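Polyporopepsin (Irpex lacteus, PDB 1WKR) is a pepsin-like aspartic endopeptidase of broad specificity that cleaves peptide bonds and clots milk. Local coordinates at residues Leu243-Ala248 / Ser287-Ile292; Ala251-Leu256 / Asn270-Pro275; Asn37-Ala42 / Gly90-Asp95; Ser56-Val61 / Ser69-Thr74; Ser186-Ile191 / Ala208-Thr213. One frame throughout, in Å; residues are numbered along the deposited sequence.

Interaction 1 (Leu243-Ala248 / Ser287-Ile292); sequences LRLTTA and SSVYLI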
# COMPACT_ATOMS: atom_id res chain seq x y z
N LEU A 243 -11.22 14.38 8.22
CA LEU A 243 -11.45 15.84 8.19
C LEU A 243 -12.58 16.14 7.24
O LEU A 243 -12.79 15.41 6.27
CB LEU A 243 -10.21 16.50 7.68
CG LEU A 243 -9.01 16.54 8.63
CD1 LEU A 243 -7.76 17.10 7.92
CD2 LEU A 243 -9.30 17.31 9.91
N ARG A 244 -13.32 17.20 7.49
CA ARG A 244 -14.40 17.65 6.63
C ARG A 244 -14.18 19.11 6.23
O ARG A 244 -13.72 19.92 7.00
CB ARG A 244 -15.76 17.51 7.30
CG ARG A 244 -16.98 17.81 6.45
CD ARG A 244 -18.41 17.71 7.18
NE ARG A 244 -19.50 18.39 6.28
CZ ARG A 244 -20.52 17.79 5.78
NH1 ARG A 244 -20.91 16.50 6.04
NH2 ARG A 244 -21.23 18.43 4.85
N LEU A 245 -14.58 19.40 4.97
CA LEU A 245 -14.59 20.77 4.45
C LEU A 245 -16.07 21.13 4.11
O LEU A 245 -16.83 20.34 3.70
CB LEU A 245 -13.80 20.84 3.10
CG LEU A 245 -12.32 20.54 3.20
CD1 LEU A 245 -11.70 20.73 1.81
CD2 LEU A 245 -11.66 21.48 4.21
N THR A 246 -16.31 22.45 4.26
CA THR A 246 -17.55 23.00 3.68
C THR A 246 -17.44 23.08 2.17
O THR A 246 -16.39 22.93 1.56
CB THR A 246 -17.77 24.44 4.20
OG1 THR A 246 -16.71 25.28 3.75
CG2 THR A 246 -17.85 24.48 5.75
N THR A 247 -18.59 23.39 1.55
CA THR A 247 -18.63 23.60 0.11
C THR A 247 -17.64 24.69 -0.31
O THR A 247 -16.84 24.49 -1.26
CB THR A 247 -20.10 24.05 -0.25
OG1 THR A 247 -20.89 22.89 -0.08
CG2 THR A 247 -20.21 24.48 -1.72
N ALA A 248 -17.62 25.80 0.36
CA ALA A 248 -16.71 26.85 0.01
C ALA A 248 -15.28 26.46 0.18
O ALA A 248 -14.37 26.79 -0.58
CB ALA A 248 -17.01 28.13 0.85
N SER A 287 -23.31 14.42 -0.35
CA SER A 287 -23.10 15.83 -0.75
C SER A 287 -22.22 16.48 0.35
O SER A 287 -22.57 17.63 0.82
CB SER A 287 -24.39 16.61 -0.89
OG SER A 287 -25.15 16.00 -1.95
N SER A 288 -21.30 15.79 0.83
CA SER A 288 -20.34 16.24 1.89
C SER A 288 -18.91 15.89 1.46
O SER A 288 -18.71 14.93 0.74
CB SER A 288 -20.57 15.46 3.18
OG SER A 288 -21.98 15.58 3.58
N VAL A 289 -17.97 16.75 1.87
CA VAL A 289 -16.55 16.57 1.46
C VAL A 289 -15.70 16.11 2.67
O VAL A 289 -15.55 16.87 3.64
CB VAL A 289 -16.00 17.89 0.95
CG1 VAL A 289 -14.51 17.72 0.59
CG2 VAL A 289 -16.77 18.29 -0.31
N TYR A 290 -15.14 14.91 2.57
CA TYR A 290 -14.25 14.37 3.61
C TYR A 290 -12.88 14.17 2.99
O TYR A 290 -12.74 13.77 1.82
CB TYR A 290 -14.78 13.01 4.17
CG TYR A 290 -16.18 13.15 4.69
CD1 TYR A 290 -16.45 13.73 5.87
CD2 TYR A 290 -17.24 12.66 3.93
CE1 TYR A 290 -17.80 13.90 6.39
CE2 TYR A 290 -18.58 12.75 4.44
CZ TYR A 290 -18.73 13.35 5.60
OH TYR A 290 -20.13 13.46 6.05
N LEU A 291 -11.83 14.42 3.74
CA LEU A 291 -10.46 14.40 3.25
C LEU A 291 -9.77 13.12 3.56
O LEU A 291 -9.98 12.49 4.62
CB LEU A 291 -9.67 15.57 3.77
CG LEU A 291 -10.30 16.96 3.59
CD1 LEU A 291 -9.37 18.05 4.07
CD2 LEU A 291 -10.70 17.16 2.12
N ILE A 292 -8.85 12.71 2.66
CA ILE A 292 -8.08 11.47 2.85
C ILE A 292 -6.67 11.72 3.34
O ILE A 292 -5.93 10.76 3.48
CB ILE A 292 -8.16 10.53 1.61
CG1 ILE A 292 -7.73 11.20 0.28
CG2 ILE A 292 -9.58 10.00 1.49
CD1 ILE A 292 -6.29 11.64 0.26
O HOH W 1 -8.80 13.05 7.06
O HOH W 2 -19.15 19.41 2.61
O HOH W 3 -20.34 19.98 0.22
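The side chains of R244 and Y290 run alongside each other, guanidinium and ring planes 88° apart. One face of the guanidinium is covered by S288 CB, while the Y290 OH and S287 O approach it obliquely; the carbonyl oxygen of L243 lies near the plane of the Y290 ring, at its edge. This is the R244/Y290 face of an antiparallel pairing in the C-terminal lobe of the pepsin fold, with these two residues as the non-hydrogen-bonded pair. R244 reaches across because CG is anti to its backbone N (chi1 -174°) and the chain stays extended to NE. R244 NH1 comes 2.8 Å from S288 OG and 3.1 Å from Y290 OH, oxygens already engaged by A286 O and S285 N respectively. An alanine at R244 would probably strip R244 CG and CD from Y290 CE1 and lose the cationic group beside S288 OG and Y290 OH. The opposite side of the pairing is apolar: L245 crosses L291 at about a right angle, L245 CD1 meeting L291 CD2 at 3.7 Å, next to helix 222-232, whose Y228 touches L291. Two backbone bonds hold the strands: L291 N to L243 O, 2.9 Å, and L245 N to V289 O, 3.0 Å. Beyond them a water accepts from V289 N (3.0 Å) and donates to L245 O at 2.7 Å.

Interaction 2 (Ala251-Leu256 / Asn270-Pro275); sequences ANLQSL and NAQIWP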
# COMPACT_ATOMS: atom_id res chain seq x y z
N ALA A 251 -14.20 24.33 -2.63
CA ALA A 251 -13.98 25.14 -3.84
C ALA A 251 -12.62 25.83 -3.82
O ALA A 251 -11.98 26.02 -4.83
CB ALA A 251 -15.08 26.14 -3.99
N ASN A 252 -12.15 26.22 -2.63
CA ASN A 252 -10.87 26.87 -2.41
C ASN A 252 -9.72 25.96 -2.12
O ASN A 252 -8.58 26.41 -1.90
CB ASN A 252 -11.03 27.91 -1.27
CG ASN A 252 -11.80 29.11 -1.74
OD1 ASN A 252 -11.48 29.73 -2.74
ND2 ASN A 252 -12.87 29.36 -1.04
N LEU A 253 -9.94 24.65 -2.08
CA LEU A 253 -8.87 23.69 -1.77
C LEU A 253 -7.80 23.69 -2.83
O LEU A 253 -8.12 23.54 -4.02
CB LEU A 253 -9.49 22.30 -1.59
CG LEU A 253 -8.52 21.17 -1.14
CD1 LEU A 253 -7.88 21.44 0.20
CD2 LEU A 253 -9.23 19.82 -1.13
N GLN A 254 -6.57 23.87 -2.43
CA GLN A 254 -5.42 23.84 -3.36
C GLN A 254 -4.78 22.46 -3.40
O GLN A 254 -5.03 21.62 -2.52
CB GLN A 254 -4.39 24.89 -2.91
CG GLN A 254 -4.84 26.29 -2.48
CD GLN A 254 -5.25 26.84 -3.72
OE1 GLN A 254 -4.46 27.29 -4.65
NE2 GLN A 254 -6.52 27.13 -3.86
N SER A 255 -3.93 22.25 -4.42
CA SER A 255 -3.15 21.01 -4.50
C SER A 255 -2.14 20.89 -3.41
O SER A 255 -1.62 21.91 -2.88
CB SER A 255 -2.45 20.90 -5.83
OG SER A 255 -3.43 20.82 -6.88
N LEU A 256 -1.81 19.67 -3.05
CA LEU A 256 -0.60 19.36 -2.32
C LEU A 256 0.49 18.97 -3.31
O LEU A 256 0.25 18.19 -4.26
CB LEU A 256 -0.79 18.19 -1.37
CG LEU A 256 -1.60 18.46 -0.15
CD1 LEU A 256 -2.05 17.18 0.58
CD2 LEU A 256 -0.85 19.38 0.84
N ASN A 270 -9.28 17.33 -5.88
CA ASN A 270 -10.19 16.20 -5.95
C ASN A 270 -9.53 14.91 -5.40
O ASN A 270 -10.19 14.05 -4.80
CB ASN A 270 -10.67 15.95 -7.38
CG ASN A 270 -11.79 14.94 -7.42
OD1 ASN A 270 -11.62 13.79 -7.81
ND2 ASN A 270 -13.02 15.42 -7.08
N ALA A 271 -8.22 14.78 -5.66
CA ALA A 271 -7.48 13.61 -5.15
C ALA A 271 -7.40 13.60 -3.64
O ALA A 271 -7.10 12.54 -3.04
CB ALA A 271 -6.06 13.63 -5.71
N GLN A 272 -7.60 14.74 -2.98
CA GLN A 272 -7.53 14.84 -1.51
C GLN A 272 -8.80 14.46 -0.81
O GLN A 272 -8.82 14.48 0.41
CB GLN A 272 -7.13 16.26 -1.11
CG GLN A 272 -5.64 16.56 -1.39
CD GLN A 272 -5.34 18.03 -1.20
OE1 GLN A 272 -5.46 18.57 -0.09
NE2 GLN A 272 -5.01 18.71 -2.26
N ILE A 273 -9.86 14.12 -1.56
CA ILE A 273 -11.17 13.83 -0.94
C ILE A 273 -11.56 12.39 -1.18
O ILE A 273 -11.18 11.75 -2.17
CB ILE A 273 -12.28 14.84 -1.37
CG1 ILE A 273 -12.88 14.48 -2.74
CG2 ILE A 273 -11.74 16.25 -1.28
CD1 ILE A 273 -14.04 15.38 -3.13
N TRP A 274 -12.38 11.84 -0.23
CA TRP A 274 -12.97 10.53 -0.37
C TRP A 274 -14.01 10.54 -1.50
O TRP A 274 -14.69 11.61 -1.65
CB TRP A 274 -13.60 10.13 0.97
CG TRP A 274 -14.21 8.78 1.01
CD1 TRP A 274 -15.46 8.42 0.71
CD2 TRP A 274 -13.52 7.54 1.34
NE1 TRP A 274 -15.64 7.04 0.80
CE2 TRP A 274 -14.46 6.52 1.17
CE3 TRP A 274 -12.21 7.22 1.69
CZ2 TRP A 274 -14.13 5.11 1.38
CZ3 TRP A 274 -11.88 5.89 1.97
CH2 TRP A 274 -12.80 4.86 1.75
N PRO A 275 -14.16 9.51 -2.29
CA PRO A 275 -15.19 9.53 -3.36
C PRO A 275 -16.58 9.77 -2.78
O PRO A 275 -17.11 8.95 -2.02
CB PRO A 275 -15.05 8.13 -3.98
CG PRO A 275 -14.31 7.27 -2.99
CD PRO A 275 -13.39 8.26 -2.31
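Everything tight here, where two loops of the C-terminal lobe of the pepsin-like fold are joined, gathers around the side-chain amide of Q272, the last residue of the 3-10 turn 270-272, which reaches into the loop that follows helix 247-251. Its CG is anti to the carbonyl carbon (chi1 -74°) and the chain runs extended beyond it, so the amide passes between the side chains of L253 and L256, crossing both obliquely. Q272 NE2 donates to Q254 O over 2.9 Å, with an N-H...O angle of 160°; the donor sits on a lone pair of that carbonyl, and the carbonyl oxygen lies close to the amide plane. The same nitrogen also donates to L267 O. L256 N, 3.4 Å from Q272 NE2, is a second donor and offers no bond. On the other branch, OE1 is flanked by methyls, L256 CD1 at 3.7 Å and L253 CD1 at 3.8 Å, and its polar partner is Y228 OH of helix 222-232. The packing thins beyond this: L253 CD2 reaches I273 CG2 only at 4.4 Å. The outward side is looser still. Q254 and S255 start their side chains away from 270-275; Q254, exposed, folds back so that NE2 donates to N252 O at 2.9 Å and nearly straight (173°), while S255 OG turns to E266. A buried primary amide among leucines is thus matched on both its branches, its rotation fixed by acceptors for NE2 and a hydroxyl for OE1.

Interaction 3 (Asn37-Ala42 / Gly90-Asp95); sequences NTWLGA and GVASRD. With SO4 (sulfate ion), chain F; SO4 (sulfate ion), chain D.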
# COMPACT_ATOMS: atom_id res chain seq x y z
N ASN A 37 5.09 -10.35 4.89
CA ASN A 37 4.67 -11.73 5.13
C ASN A 37 3.42 -11.97 4.33
O ASN A 37 2.43 -11.22 4.42
CB ASN A 37 4.32 -11.93 6.62
CG ASN A 37 5.53 -11.92 7.50
OD1 ASN A 37 6.21 -10.88 7.68
ND2 ASN A 37 5.94 -13.09 8.07
N THR A 38 3.45 -13.00 3.47
CA THR A 38 2.25 -13.45 2.74
C THR A 38 1.53 -14.46 3.58
O THR A 38 2.18 -15.44 4.01
CB THR A 38 2.63 -13.97 1.36
OG1 THR A 38 3.05 -12.86 0.56
CG2 THR A 38 1.44 -14.62 0.65
N TRP A 39 0.26 -14.23 3.88
CA TRP A 39 -0.48 -15.16 4.76
C TRP A 39 -1.91 -15.17 4.40
O TRP A 39 -2.47 -14.25 3.77
CB TRP A 39 -0.27 -14.74 6.23
CG TRP A 39 -0.86 -13.40 6.61
CD1 TRP A 39 -0.25 -12.19 6.59
CD2 TRP A 39 -2.19 -13.19 7.15
NE1 TRP A 39 -1.11 -11.20 7.06
CE2 TRP A 39 -2.29 -11.80 7.45
CE3 TRP A 39 -3.26 -14.02 7.43
CZ2 TRP A 39 -3.44 -11.23 7.97
CZ3 TRP A 39 -4.41 -13.47 7.96
CH2 TRP A 39 -4.50 -12.07 8.27
N LEU A 40 -2.57 -16.24 4.85
CA LEU A 40 -4.00 -16.44 4.61
C LEU A 40 -4.62 -17.06 5.88
O LEU A 40 -3.92 -17.40 6.84
CB LEU A 40 -4.23 -17.33 3.35
CG LEU A 40 -3.59 -18.70 3.37
CD1 LEU A 40 -4.43 -19.77 4.15
CD2 LEU A 40 -3.42 -19.17 1.92
N GLY A 41 -5.94 -17.17 5.88
CA GLY A 41 -6.65 -17.80 7.02
C GLY A 41 -7.55 -16.83 7.68
O GLY A 41 -8.22 -17.23 8.70
N ALA A 42 -7.66 -15.56 7.29
CA ALA A 42 -8.63 -14.63 7.89
C ALA A 42 -10.01 -14.90 7.50
O ALA A 42 -10.99 -14.33 8.13
CB ALA A 42 -8.25 -13.16 7.55
N GLY A 90 2.34 -17.67 5.81
CA GLY A 90 1.68 -17.82 7.10
C GLY A 90 0.24 -18.26 6.95
O GLY A 90 -0.44 -17.97 5.98
N VAL A 91 -0.21 -19.00 7.98
CA VAL A 91 -1.59 -19.46 8.06
C VAL A 91 -2.11 -19.06 9.46
O VAL A 91 -1.62 -19.57 10.46
CB VAL A 91 -1.71 -20.97 7.81
CG1 VAL A 91 -3.16 -21.41 8.02
CG2 VAL A 91 -1.29 -21.25 6.36
N ALA A 92 -3.03 -18.13 9.45
CA ALA A 92 -3.43 -17.50 10.75
C ALA A 92 -4.36 -18.41 11.54
O ALA A 92 -5.35 -18.95 10.97
CB ALA A 92 -4.17 -16.18 10.44
N SER A 93 -4.06 -18.52 12.82
CA SER A 93 -5.07 -19.06 13.84
C SER A 93 -5.67 -17.93 14.61
O SER A 93 -6.69 -18.15 15.26
CB SER A 93 -4.40 -20.04 14.73
OG SER A 93 -3.32 -19.49 15.41
N ARG A 94 -5.04 -16.76 14.61
CA ARG A 94 -5.61 -15.53 15.23
C ARG A 94 -5.47 -14.41 14.19
O ARG A 94 -4.41 -14.29 13.62
CB ARG A 94 -4.81 -15.14 16.54
CG ARG A 94 -4.89 -16.19 17.70
CD ARG A 94 -6.30 -16.52 18.08
NE ARG A 94 -6.39 -17.63 19.05
CZ ARG A 94 -7.35 -18.70 18.73
NH1 ARG A 94 -8.43 -18.52 17.76
NH2 ARG A 94 -7.36 -19.82 19.38
N ASP A 95 -6.48 -13.55 14.07
CA ASP A 95 -6.28 -12.31 13.23
C ASP A 95 -7.30 -11.26 13.65
O ASP A 95 -8.44 -11.59 14.08
CB ASP A 95 -6.41 -12.62 11.71
CG ASP A 95 -7.76 -13.10 11.37
OD1 ASP A 95 -8.07 -14.27 11.42
OD2 ASP A 95 -8.63 -12.21 10.98
S SO4 F . -9.39 -14.32 16.52
O1 SO4 F . -10.73 -13.48 16.36
O2 SO4 F . -8.27 -13.69 16.97
O3 SO4 F . -9.72 -15.55 17.40
O4 SO4 F . -9.07 -14.79 15.06
S SO4 D . -1.32 -22.34 15.59
O1 SO4 D . -2.33 -23.63 15.36
O2 SO4 D . -1.09 -21.82 14.20
O3 SO4 D . -2.04 -21.38 16.35
O4 SO4 D . -0.10 -22.71 16.18
O HOH W 4 -7.72 -20.01 9.66
O HOH W 5 -10.28 -16.44 10.73
O HOH W 6 -11.08 -13.07 10.38
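Three backbone bonds carry the parallel pairing of strand 39-40 with strand 82-96. G90 N donates to T38 O at 2.9 Å, G90 O takes L40 N at 3.0 Å from above its carbonyl plane, and A92 N meets L40 O at 2.9 Å, nearly along the C=O axis. Farther on, waters take over: one lies between G41 O and A92 O, another between A42 O and D95 OD2. Past the classic beta bulge at S93 and R94, opposite S69, D95 N donates to a sulfate oxygen, O4, at 3.0 Å. The packing centres on W39, whose CG takes the crowded position between N and carbonyl carbon (chi1 66°). Its six-membered ring reaches A92 CB through CZ3 at 3.7 Å and D95 CB through CH2 at 4.0 Å; F68 stacks on the indole and F98 meets it edge-to-face. L40 and V91 lie alongside each other on the opposite side of the sheet. W39 NE1 makes a weak bond to Y63 OH, consistent with the pepsin arrangement, where the indole meets the flap tyrosine. Main-chain bonds thus hold the strands; at D95, waters would favour the ionised carboxylate, while the sulfate would probably oppose it.

Interaction 4 (Ser56-Val61 / Ser69-Thr74); sequences SDKVSV and SGTEYT. With SO4 (sulfate ion), chain D.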
# COMPACT_ATOMS: atom_id res chain seq x y z
N SER A 56 9.24 -25.57 10.80
CA SER A 56 9.42 -25.67 12.25
C SER A 56 8.97 -24.44 13.00
O SER A 56 9.05 -24.34 14.22
CB SER A 56 10.90 -25.77 12.50
OG SER A 56 11.63 -24.71 12.08
N ASP A 57 8.36 -23.44 12.29
CA ASP A 57 8.11 -22.11 12.89
C ASP A 57 6.66 -21.76 13.00
O ASP A 57 5.81 -22.05 12.13
CB ASP A 57 8.76 -21.05 12.00
CG ASP A 57 10.25 -21.13 12.01
OD1 ASP A 57 10.88 -21.10 13.14
OD2 ASP A 57 10.87 -21.20 10.94
N LYS A 58 6.37 -21.02 14.06
CA LYS A 58 5.15 -20.17 14.15
C LYS A 58 5.53 -18.79 13.58
O LYS A 58 6.68 -18.47 13.42
CB LYS A 58 4.71 -20.02 15.63
CG LYS A 58 4.42 -21.38 16.35
CD LYS A 58 3.45 -22.11 15.61
CE LYS A 58 2.92 -23.42 16.50
NZ LYS A 58 1.97 -24.19 15.73
N VAL A 59 4.45 -18.01 13.33
CA VAL A 59 4.64 -16.70 12.71
C VAL A 59 3.68 -15.72 13.35
O VAL A 59 2.58 -16.08 13.77
CB VAL A 59 4.45 -16.78 11.14
CG1 VAL A 59 3.05 -17.23 10.78
CG2 VAL A 59 4.79 -15.46 10.48
N SER A 60 4.13 -14.46 13.45
CA SER A 60 3.33 -13.37 14.09
C SER A 60 3.78 -12.06 13.45
O SER A 60 4.94 -11.80 13.34
CB SER A 60 3.72 -13.36 15.65
OG SER A 60 3.05 -12.38 16.28
N VAL A 61 2.72 -11.27 13.13
CA VAL A 61 2.97 -9.90 12.63
C VAL A 61 2.00 -8.94 13.32
O VAL A 61 0.81 -9.18 13.37
CB VAL A 61 2.85 -9.78 11.07
CG1 VAL A 61 3.16 -8.36 10.63
CG2 VAL A 61 3.79 -10.84 10.39
N SER A 69 -1.43 -14.06 13.96
CA SER A 69 -0.40 -15.05 14.33
C SER A 69 -0.93 -16.41 13.87
O SER A 69 -2.09 -16.68 13.79
CB SER A 69 -0.06 -14.99 15.83
OG SER A 69 -1.17 -15.17 16.55
N GLY A 70 0.06 -17.31 13.72
CA GLY A 70 -0.27 -18.69 13.28
C GLY A 70 0.97 -19.50 13.08
O GLY A 70 1.94 -19.41 13.80
N THR A 71 0.90 -20.30 12.00
CA THR A 71 1.99 -21.29 11.71
C THR A 71 2.45 -21.02 10.26
O THR A 71 1.63 -20.70 9.40
CB THR A 71 1.38 -22.69 11.78
OG1 THR A 71 1.11 -22.94 13.20
CG2 THR A 71 2.29 -23.77 11.33
N GLU A 72 3.76 -21.16 10.08
CA GLU A 72 4.37 -20.97 8.74
C GLU A 72 4.40 -22.27 7.98
O GLU A 72 4.84 -23.33 8.56
CB GLU A 72 5.74 -20.37 8.89
CG GLU A 72 6.33 -19.77 7.62
CD GLU A 72 5.68 -18.45 7.23
OE1 GLU A 72 4.90 -17.84 7.96
OE2 GLU A 72 6.04 -17.93 6.07
N TYR A 73 4.06 -22.29 6.74
CA TYR A 73 4.10 -23.42 5.80
C TYR A 73 4.87 -23.03 4.58
O TYR A 73 5.07 -21.85 4.32
CB TYR A 73 2.68 -23.79 5.39
CG TYR A 73 1.81 -24.37 6.45
CD1 TYR A 73 1.17 -23.58 7.37
CD2 TYR A 73 1.67 -25.78 6.59
CE1 TYR A 73 0.35 -24.11 8.37
CE2 TYR A 73 0.85 -26.33 7.61
CZ TYR A 73 0.22 -25.46 8.45
OH TYR A 73 -0.55 -26.05 9.45
N THR A 74 5.24 -24.00 3.72
CA THR A 74 5.56 -23.72 2.34
C THR A 74 4.48 -24.28 1.46
O THR A 74 3.84 -25.32 1.79
CB THR A 74 6.93 -24.12 1.93
OG1 THR A 74 7.04 -25.57 2.07
CG2 THR A 74 8.03 -23.52 2.75
S SO4 D . -1.32 -22.34 15.59
O1 SO4 D . -2.33 -23.63 15.36
O2 SO4 D . -1.09 -21.82 14.20
O3 SO4 D . -2.04 -21.38 16.35
O4 SO4 D . -0.10 -22.71 16.18
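The hairpin of strands 57-62 and 67-79 corresponds to the active-site flap of pepsin-like proteases, and this contact pairs its two arms. V59 and G70 form the hydrogen-bonded pair: V59 N donates to G70 O at 2.9 Å and G70 N returns to V59 O at 2.8 Å. Two residues farther along the pairing, E72 N reaches D57 O at 3.0 Å. Toward the tip V61 packs on an apolar side chain of the bound peptide. On the outer side K58 and T71 run alongside each other. The lysine bends at chi2 (-55°), so that NZ donates to T71 OG1 at 3.0 Å, and both bind one sulfate, probably from the crystallisation liquor: K58 NZ to O4 at 2.6 Å, T71 OG1 to O2 at 2.7 Å. An alanine at T71 would probably leave the ammonium without its protein partner here and loosen the sulfate. The inner side differs. E72, also bent at chi2 (73°), lays OE1 against V59, 3.4 Å from CB, while its OE2 bonds S88 OG. D57 likewise looks outside the pair, to H120 ND1. Strand 117-118 flanks the 57-62 arm, its L117 touching V59 and E72, and strand 82-96 lines the far edge of 67-79.

Interaction 5 (Ser186-Ile191 / Ala208-Thr213); sequences SAYWGI and AGIVDT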
# COMPACT_ATOMS: atom_id res chain seq x y z
N SER A 186 13.76 3.24 6.20
CA SER A 186 14.63 2.45 5.35
C SER A 186 14.31 0.96 5.34
O SER A 186 14.77 0.28 4.38
CB SER A 186 16.08 2.67 5.77
OG SER A 186 16.23 2.19 7.13
N ALA A 187 13.59 0.46 6.30
CA ALA A 187 13.24 -0.98 6.33
C ALA A 187 12.10 -1.27 5.38
O ALA A 187 11.83 -2.43 5.06
CB ALA A 187 12.86 -1.36 7.77
N TYR A 188 11.30 -0.25 5.01
CA TYR A 188 10.12 -0.36 4.14
C TYR A 188 10.49 0.12 2.79
O TYR A 188 11.67 0.30 2.43
CB TYR A 188 8.98 0.47 4.80
CG TYR A 188 8.61 0.12 6.20
CD1 TYR A 188 9.44 0.62 7.29
CD2 TYR A 188 7.55 -0.69 6.52
CE1 TYR A 188 9.13 0.25 8.59
CE2 TYR A 188 7.29 -1.07 7.85
CZ TYR A 188 8.08 -0.56 8.85
OH TYR A 188 7.84 -0.93 10.18
N TRP A 189 9.47 0.40 1.93
CA TRP A 189 9.72 1.13 0.68
C TRP A 189 9.76 2.60 1.06
O TRP A 189 8.80 3.36 0.90
CB TRP A 189 8.62 0.82 -0.36
CG TRP A 189 8.82 -0.60 -0.87
CD1 TRP A 189 8.11 -1.72 -0.51
CD2 TRP A 189 9.82 -1.05 -1.77
NE1 TRP A 189 8.61 -2.84 -1.16
CE2 TRP A 189 9.68 -2.44 -1.93
CE3 TRP A 189 10.83 -0.39 -2.48
CZ2 TRP A 189 10.49 -3.17 -2.76
CZ3 TRP A 189 11.62 -1.12 -3.32
CH2 TRP A 189 11.47 -2.49 -3.46
N GLY A 190 10.91 2.97 1.66
CA GLY A 190 11.07 4.31 2.30
C GLY A 190 11.76 5.25 1.39
O GLY A 190 12.74 4.91 0.72
N ILE A 191 11.25 6.48 1.36
CA ILE A 191 11.80 7.53 0.53
C ILE A 191 11.89 8.83 1.35
O ILE A 191 11.27 8.95 2.40
CB ILE A 191 10.95 7.79 -0.76
CG1 ILE A 191 9.55 8.33 -0.40
CG2 ILE A 191 10.81 6.49 -1.57
CD1 ILE A 191 8.75 8.77 -1.59
N ALA A 208 11.91 11.60 5.94
CA ALA A 208 11.75 10.22 5.52
C ALA A 208 10.35 9.70 5.85
O ALA A 208 9.77 10.08 6.88
CB ALA A 208 12.82 9.33 6.22
N GLY A 209 9.87 8.76 5.04
CA GLY A 209 8.57 8.10 5.23
C GLY A 209 8.44 6.99 4.24
O GLY A 209 9.46 6.59 3.62
N ILE A 210 7.26 6.41 4.10
CA ILE A 210 7.12 5.22 3.28
C ILE A 210 5.99 5.30 2.30
O ILE A 210 5.10 6.14 2.43
CB ILE A 210 6.98 3.94 4.16
CG1 ILE A 210 5.59 3.84 4.82
CG2 ILE A 210 8.10 3.89 5.22
CD1 ILE A 210 5.32 2.52 5.54
N VAL A 211 6.05 4.45 1.28
CA VAL A 211 5.00 4.31 0.25
C VAL A 211 4.35 2.98 0.49
O VAL A 211 5.01 1.92 0.40
CB VAL A 211 5.62 4.43 -1.15
CG1 VAL A 211 4.51 4.30 -2.20
CG2 VAL A 211 6.39 5.73 -1.31
N ASP A 212 3.06 2.99 0.79
CA ASP A 212 2.40 1.80 1.34
C ASP A 212 1.02 1.64 0.71
O ASP A 212 0.07 2.33 1.07
CB ASP A 212 2.31 1.91 2.86
CG ASP A 212 1.77 0.68 3.46
OD1 ASP A 212 1.53 -0.34 2.78
OD2 ASP A 212 1.55 0.65 4.75
N THR A 213 0.88 0.64 -0.16
CA THR A 213 -0.40 0.29 -0.73
C THR A 213 -1.43 -0.13 0.30
O THR A 213 -2.63 -0.08 0.01
CB THR A 213 -0.26 -0.85 -1.76
OG1 THR A 213 0.33 -2.00 -1.11
CG2 THR A 213 0.64 -0.46 -2.97
O HOH W 7 6.50 0.40 2.39
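Y188 and I210 make the closest side-chain meeting, their chains crossing obliquely. The backbone sets Y188 CB 3.6 Å from I210 CG2, and CG anti to the carbonyl carbon (chi1 -56°) swings the ring against the isoleucine, Y188 CG lying 3.9 Å from I210 CG2. I210 places CG1 in the crowded position between N and carbonyl carbon (chi1 74°), so CD1 runs on to the ring at Y188 CD2, 4.0 Å away. I191 adopts the same crowded first torsion (chi1 65°) on the other side of the sheet, and its CD1 rests 3.9 Å from CG2 of V211. W189, the centre of an inverse gamma turn, carries its indole away from 208-213: NE1 donates to V107 O and the ring meets Y320 edge-to-face. W189 O accepts V211 N at 3.0 Å in its carbonyl plane. I191 and G209 form the hydrogen-bonded pair, with I191 N to G209 O at 2.9 Å and G209 N to I191 O at 3.0 Å. A water that accepts from W189 N donates to V211 O, bridging the two segments beyond the last direct bond. Y188 OH bonds the backbone of the bound peptide. The strand then delivers catalytic D212, whose OD2 bonds a modified side chain of that inhibitor, and T213, whose OG1 bonds V31 O and T33 N: the interlocked Asp-Thr-Gly loops, or fireman's grip, of the pepsin-like active site.

Overall arrangement
Interactions 3 and 4 use adjacent strands, 82-96 and 67-79: S93 N bonds S69 O, V91 N bonds T71 O, and S93 joins K58 and T71 around one sulfate. Both are partly buried, with waters or anions at their rims. Interactions 1 and 2 touch too, through Y290 O with W274 N and I292 N with Q272 O; both are buried contacts far from the chain's centre, interaction 1 about 43 Å from interaction 4 between centres. Interaction 1 relies on strand pairing with an arginine at its edge, whereas interaction 2 has no strand pairing and depends on one amide. Interaction 5, with all its touching residues buried and nearest the chain's centre, pairs the strand leading into D212; its sheet also reaches interaction 1.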